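Local atomic coordinates of mannitol dehydrogenase (Helicobacter pylori, PDB entry 3TWO), a protein that probably catalyses the NADP(H)-dependent, zinc-assisted interconversion of cinnamyl alcohols and their aldehydes, as a cinnamyl-alcohol dehydrogenase. Residues 53-65 and 116-130. Numbering follows the deposited sequence.
With ZN (zinc ion), chain G.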
loop_
_atom_site.group_PDB
_atom_site.type_symbol
_atom_site.label_atom_id
_atom_site.label_comp_id
_atom_site.label_asym_id
_atom_site.label_seq_id
_atom_site.Cartn_x
_atom_site.Cartn_y
_atom_site.Cartn_z
ATOM N N TRP B 53 13.386 -12.763 -12.452
ATOM C CA TRP B 53 12.179 -12.867 -11.629
ATOM C C TRP B 53 11.955 -14.290 -11.141
ATOM O O TRP B 53 11.456 -14.503 -10.065
ATOM C CB TRP B 53 10.971 -12.498 -12.439
ATOM C CG TRP B 53 10.882 -11.056 -12.846
ATOM C CD1 TRP B 53 11.484 -9.966 -12.246
ATOM C CD2 TRP B 53 10.102 -10.556 -13.925
ATOM N NE1 TRP B 53 11.121 -8.783 -12.922
ATOM C CE2 TRP B 53 10.260 -9.119 -13.945
ATOM C CE3 TRP B 53 9.281 -11.163 -14.883
ATOM C CZ2 TRP B 53 9.628 -8.298 -14.909
ATOM C CZ3 TRP B 53 8.620 -10.317 -15.851
ATOM C CH2 TRP B 53 8.806 -8.899 -15.828
ATOM N N LYS B 54 12.265 -15.236 -12.023
ATOM C CA LYS B 54 12.076 -16.641 -11.830
ATOM C C LYS B 54 12.899 -17.369 -12.933
ATOM O O LYS B 54 13.463 -16.748 -13.826
ATOM C CB LYS B 54 10.580 -16.993 -11.982
ATOM C CG LYS B 54 10.039 -16.693 -13.390
ATOM C CD LYS B 54 8.561 -17.066 -13.525
ATOM C CE LYS B 54 8.132 -16.787 -14.931
ATOM N NZ LYS B 54 6.926 -15.920 -14.903
ATOM N N GLU B 55 12.900 -18.683 -12.861
ATOM C CA GLU B 55 13.518 -19.519 -13.816
ATOM C C GLU B 55 12.744 -19.439 -15.130
ATOM O O GLU B 55 11.550 -19.693 -15.157
ATOM C CB GLU B 55 13.458 -20.922 -13.253
ATOM C CG GLU B 55 14.505 -21.176 -12.214
ATOM C CD GLU B 55 15.835 -21.393 -12.881
ATOM O OE1 GLU B 55 16.621 -20.422 -13.016
ATOM O OE2 GLU B 55 16.075 -22.545 -13.326
ATOM N N GLY B 56 13.412 -19.108 -16.228
ATOM C CA GLY B 56 12.683 -18.934 -17.485
ATOM C C GLY B 56 12.409 -20.222 -18.236
ATOM O O GLY B 56 13.034 -21.258 -18.020
ATOM N N ILE B 57 11.461 -20.150 -19.154
ATOM C CA ILE B 57 11.221 -21.245 -20.107
ATOM C C ILE B 57 12.036 -20.932 -21.377
ATOM O O ILE B 57 11.738 -19.935 -22.063
ATOM C CB ILE B 57 9.671 -21.410 -20.393
ATOM C CG1 ILE B 57 8.900 -21.730 -19.095
ATOM C CG2 ILE B 57 9.418 -22.542 -21.474
ATOM C CD1 ILE B 57 7.412 -21.190 -19.085
ATOM N N TYR B 58 13.006 -21.800 -21.695
ATOM C CA TYR B 58 13.956 -21.673 -22.814
ATOM C C TYR B 58 13.790 -22.829 -23.784
ATOM O O TYR B 58 13.529 -23.923 -23.333
ATOM C CB TYR B 58 15.419 -21.704 -22.294
ATOM C CG TYR B 58 15.715 -20.535 -21.379
ATOM C CD1 TYR B 58 15.777 -20.703 -19.977
ATOM C CD2 TYR B 58 15.908 -19.249 -21.924
ATOM C CE1 TYR B 58 16.034 -19.599 -19.150
ATOM C CE2 TYR B 58 16.156 -18.162 -21.109
ATOM C CZ TYR B 58 16.194 -18.340 -19.724
ATOM O OH TYR B 58 16.448 -17.227 -18.958
ATOM N N PRO B 59 13.940 -22.604 -25.116
ATOM C CA PRO B 59 14.230 -21.349 -25.792
ATOM C C PRO B 59 13.105 -20.309 -25.698
ATOM O O PRO B 59 11.876 -20.634 -25.853
ATOM C CB PRO B 59 14.453 -21.749 -27.255
ATOM C CG PRO B 59 13.684 -23.013 -27.464
ATOM C CD PRO B 59 13.705 -23.723 -26.072
ATOM N N MET B 60 13.502 -19.076 -25.457
ATOM C CA MET B 60 12.513 -18.030 -25.177
ATOM C C MET B 60 12.517 -16.983 -26.267
ATOM O O MET B 60 13.578 -16.549 -26.727
ATOM C CB MET B 60 12.818 -17.343 -23.865
ATOM C CG MET B 60 11.823 -16.232 -23.457
ATOM S SD MET B 60 12.220 -15.382 -21.883
ATOM C CE MET B 60 12.329 -16.766 -20.741
ATOM N N ILE B 61 11.339 -16.541 -26.669
ATOM C CA ILE B 61 11.269 -15.437 -27.631
ATOM C C ILE B 61 10.444 -14.332 -27.019
ATOM O O ILE B 61 9.203 -14.401 -27.030
ATOM C CB ILE B 61 10.650 -15.858 -28.989
ATOM C CG1 ILE B 61 11.586 -16.813 -29.749
ATOM C CG2 ILE B 61 10.387 -14.630 -29.891
ATOM C CD1 ILE B 61 11.082 -17.286 -31.143
ATOM N N PRO B 62 11.102 -13.310 -26.464
ATOM C CA PRO B 62 10.326 -12.271 -25.781
ATOM C C PRO B 62 9.664 -11.303 -26.771
ATOM O O PRO B 62 9.653 -11.573 -28.009
ATOM C CB PRO B 62 11.380 -11.542 -24.911
ATOM C CG PRO B 62 12.605 -12.436 -24.934
ATOM C CD PRO B 62 12.542 -13.098 -26.303
ATOM N N GLY B 63 9.154 -10.182 -26.231
ATOM C CA GLY B 63 8.467 -9.189 -27.023
ATOM C C GLY B 63 6.976 -9.274 -26.874
ATOM O O GLY B 63 6.361 -10.288 -27.216
ATOM N N HIS B 64 6.391 -8.244 -26.253
ATOM C CA HIS B 64 4.938 -8.176 -26.117
ATOM C C HIS B 64 4.466 -6.770 -26.413
ATOM O O HIS B 64 3.499 -6.323 -25.851
ATOM C CB HIS B 64 4.428 -8.703 -24.756
ATOM C CG HIS B 64 5.066 -8.068 -23.556
ATOM N ND1 HIS B 64 5.091 -8.691 -22.325
ATOM C CD2 HIS B 64 5.738 -6.891 -23.401
ATOM C CE1 HIS B 64 5.758 -7.937 -21.461
ATOM N NE2 HIS B 64 6.159 -6.844 -22.093
ATOM N N GLU B 65 5.141 -6.102 -27.345
ATOM C CA GLU B 65 4.671 -4.852 -27.927
ATOM C C GLU B 65 4.625 -5.046 -29.432
ATOM O O GLU B 65 5.635 -4.871 -30.141
ATOM C CB GLU B 65 5.598 -3.694 -27.498
ATOM C CG GLU B 65 5.531 -3.498 -25.979
ATOM C CD GLU B 65 6.367 -2.338 -25.486
ATOM O OE1 GLU B 65 7.284 -1.930 -26.205
ATOM O OE2 GLU B 65 6.098 -1.812 -24.387
ATOM N N TYR B 116 4.905 -14.523 -23.953
ATOM C CA TYR B 116 6.131 -15.338 -23.922
ATOM C C TYR B 116 6.496 -15.756 -22.496
ATOM O O TYR B 116 5.913 -15.258 -21.534
ATOM C CB TYR B 116 7.304 -14.604 -24.583
ATOM C CG TYR B 116 7.656 -13.340 -23.835
ATOM C CD1 TYR B 116 8.496 -13.375 -22.711
ATOM C CD2 TYR B 116 7.120 -12.104 -24.218
ATOM C CE1 TYR B 116 8.798 -12.204 -22.008
ATOM C CE2 TYR B 116 7.420 -10.926 -23.506
ATOM C CZ TYR B 116 8.252 -10.985 -22.422
ATOM O OH TYR B 116 8.560 -9.819 -21.752
ATOM N N ASP B 117 7.467 -16.673 -22.374
ATOM C CA ASP B 117 7.841 -17.183 -21.063
ATOM C C ASP B 117 6.583 -17.692 -20.305
ATOM O O ASP B 117 6.360 -17.306 -19.154
ATOM C CB ASP B 117 8.550 -16.088 -20.218
ATOM C CG ASP B 117 9.367 -16.676 -19.095
ATOM O OD1 ASP B 117 9.524 -17.918 -19.082
ATOM O OD2 ASP B 117 9.880 -15.932 -18.250
ATOM N N CYS B 118 5.771 -18.523 -20.947
ATOM C CA CYS B 118 4.522 -18.950 -20.323
ATOM C C CYS B 118 3.957 -20.079 -21.171
ATOM O O CYS B 118 3.906 -19.968 -22.400
ATOM C CB CYS B 118 3.528 -17.768 -20.246
ATOM S SG CYS B 118 1.912 -18.078 -19.369
ATOM N N LEU B 119 3.557 -21.161 -20.516
ATOM C CA LEU B 119 2.946 -22.329 -21.147
ATOM C C LEU B 119 1.523 -21.949 -21.571
ATOM O O LEU B 119 0.834 -21.180 -20.881
ATOM C CB LEU B 119 2.976 -23.487 -20.129
ATOM C CG LEU B 119 4.345 -23.999 -19.622
ATOM C CD1 LEU B 119 4.127 -25.315 -18.785
ATOM C CD2 LEU B 119 5.405 -24.322 -20.768
ATOM N N ASP B 120 1.123 -22.392 -22.750
ATOM C CA ASP B 120 -0.171 -22.050 -23.324
ATOM C C ASP B 120 -1.143 -23.193 -23.017
ATOM O O ASP B 120 -1.273 -24.109 -23.825
ATOM C CB ASP B 120 -0.042 -21.904 -24.859
ATOM C CG ASP B 120 -1.375 -21.494 -25.541
ATOM O OD1 ASP B 120 -2.446 -21.436 -24.875
ATOM O OD2 ASP B 120 -1.365 -21.203 -26.749
ATOM N N SER B 121 -1.852 -23.113 -21.894
ATOM C CA SER B 121 -2.824 -24.163 -21.480
ATOM C C SER B 121 -3.953 -24.360 -22.477
ATOM O O SER B 121 -4.653 -25.339 -22.410
ATOM C CB SER B 121 -3.409 -23.889 -20.093
ATOM O OG SER B 121 -4.293 -22.757 -20.112
ATOM N N PHE B 122 -4.120 -23.427 -23.418
ATOM C CA PHE B 122 -5.123 -23.600 -24.472
ATOM C C PHE B 122 -4.605 -24.430 -25.635
ATOM O O PHE B 122 -5.385 -24.853 -26.449
ATOM C CB PHE B 122 -5.659 -22.234 -24.920
ATOM C CG PHE B 122 -6.350 -21.528 -23.816
ATOM C CD1 PHE B 122 -5.632 -20.736 -22.944
ATOM C CD2 PHE B 122 -7.710 -21.783 -23.546
ATOM C CE1 PHE B 122 -6.253 -20.117 -21.859
ATOM C CE2 PHE B 122 -8.348 -21.140 -22.458
ATOM C CZ PHE B 122 -7.611 -20.319 -21.617
ATOM N N HIS B 123 -3.289 -24.632 -25.711
ATOM C CA HIS B 123 -2.667 -25.464 -26.744
ATOM C C HIS B 123 -1.678 -26.421 -26.148
ATOM O O HIS B 123 -0.471 -26.248 -26.312
ATOM C CB HIS B 123 -2.028 -24.596 -27.832
ATOM C CG HIS B 123 -3.019 -23.696 -28.483
ATOM N ND1 HIS B 123 -3.204 -22.381 -28.091
ATOM C CD2 HIS B 123 -3.954 -23.949 -29.443
ATOM C CE1 HIS B 123 -4.181 -21.850 -28.814
ATOM N NE2 HIS B 123 -4.643 -22.778 -29.649
ATOM N N ASP B 124 -2.221 -27.384 -25.404
ATOM C CA ASP B 124 -1.468 -28.462 -24.781
ATOM C C ASP B 124 -0.220 -28.063 -24.012
ATOM O O ASP B 124 0.750 -28.782 -24.016
ATOM C CB ASP B 124 -1.108 -29.475 -25.842
ATOM C CG ASP B 124 -2.322 -29.927 -26.604
ATOM O OD1 ASP B 124 -2.363 -29.671 -27.830
ATOM O OD2 ASP B 124 -3.254 -30.458 -25.949
ATOM N N ASN B 125 -0.264 -26.901 -23.378
ATOM C CA ASN B 125 0.821 -26.385 -22.563
ATOM C C ASN B 125 2.135 -26.206 -23.281
ATOM O O ASN B 125 3.176 -26.267 -22.625
ATOM C CB ASN B 125 1.007 -27.191 -21.276
ATOM C CG ASN B 125 0.022 -26.800 -20.241
ATOM O OD1 ASN B 125 -0.233 -25.615 -20.025
ATOM N ND2 ASN B 125 -0.590 -27.787 -19.605
ATOM N N GLU B 126 2.094 -26.018 -24.605
ATOM C CA GLU B 126 3.297 -25.654 -25.317
ATOM C C GLU B 126 3.757 -24.240 -24.879
ATOM O O GLU B 126 2.930 -23.370 -24.548
ATOM C CB GLU B 126 3.142 -25.771 -26.849
ATOM C CG GLU B 126 2.415 -24.600 -27.528
ATOM C CD GLU B 126 2.061 -24.855 -29.005
ATOM O OE1 GLU B 126 1.797 -23.854 -29.713
ATOM O OE2 GLU B 126 2.047 -26.028 -29.463
ATOM N N PRO B 127 5.074 -24.002 -24.896
ATOM C CA PRO B 127 5.562 -22.667 -24.512
ATOM C C PRO B 127 5.102 -21.594 -25.515
ATOM O O PRO B 127 5.229 -21.824 -26.711
ATOM C CB PRO B 127 7.087 -22.838 -24.537
ATOM C CG PRO B 127 7.361 -24.297 -24.892
ATOM C CD PRO B 127 6.130 -24.844 -25.496
ATOM N N HIS B 128 4.533 -20.459 -25.058
ATOM C CA HIS B 128 4.130 -19.428 -26.030
ATOM C C HIS B 128 5.346 -18.577 -26.434
ATOM O O HIS B 128 6.224 -18.331 -25.607
ATOM C CB HIS B 128 2.983 -18.507 -25.559
ATOM C CG HIS B 128 2.276 -17.871 -26.716
ATOM N ND1 HIS B 128 1.243 -18.498 -27.387
ATOM C CD2 HIS B 128 2.531 -16.734 -27.403
ATOM C CE1 HIS B 128 0.878 -17.763 -28.423
ATOM N NE2 HIS B 128 1.636 -16.680 -28.446
ATOM N N MET B 129 5.403 -18.171 -27.699
ATOM C CA MET B 129 6.553 -17.429 -28.239
ATOM C C MET B 129 6.114 -16.004 -28.523
ATOM O O MET B 129 5.032 -15.793 -29.047
ATOM C CB MET B 129 7.057 -18.040 -29.543
ATOM C CG MET B 129 7.663 -19.465 -29.396
ATOM S SD MET B 129 9.071 -19.485 -28.255
ATOM C CE MET B 129 8.506 -20.612 -26.995
ATOM N N GLY B 130 6.981 -15.039 -28.239
ATOM C CA GLY B 130 6.602 -13.634 -28.299
ATOM C C GLY B 130 6.742 -12.932 -29.636
ATOM O O GLY B 130 6.720 -13.569 -30.732
HETATM ZN ZN ZN G . 6.070 -5.094 -20.877
HETATM O O HOH W 1 8.919 -17.436 -24.961
#
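Y116 lays one face of its ring against the backbone of P62: CA of P62 stands 3.6 Å from the ring centroid, a CH-pi contact only 16° off the normal. The phenol then runs on to H64, where Y116 OH sits over one face of the imidazole, 3.4 Å from H64 CE1; the two rings meet obliquely. Y116 reaches this place with CG between its backbone N and carbonyl carbon (chi1 63°). H64 NE2 binds the zinc ion at 2.1 Å, with C42 and C160 completing the protein ligands. Y116 is therefore a second-shell residue packed on a zinc ligand.

Both segments belong to the GroES-like domain of a zinc-dependent alcohol dehydrogenase: the loop that leads from helix 43-49 into strand 65-73 packs against a small hairpin, strands 119-120 and 126-127, and its flanks.

Polar links are few. I57 N donates to D117 OD1 on the carboxylate's syn side, nearly straight at 169° (3.0 Å) though tilted out of the carboxylate plane, and K54 lies near D117 without forming a salt bridge. G130 N donates to I61 O, and one water accepts from I61 N and D117 N and donates to H128 O.

Van der Waals contacts complete the interface. M60, extended until its chi3 bend, packs CE against the D117 carboxylate, 3.4 Å from D117 CG. The apolar pairs involve two isoleucines. I57 divides its branches: CD1 packs against the backbone N of C118 and, farther off, CD2 of L119, while CG2 lies 3.9 Å from P127 CB. I61 CG1 meets M129 SD at 4.0 Å, the two side chains crossing at roughly a right angle.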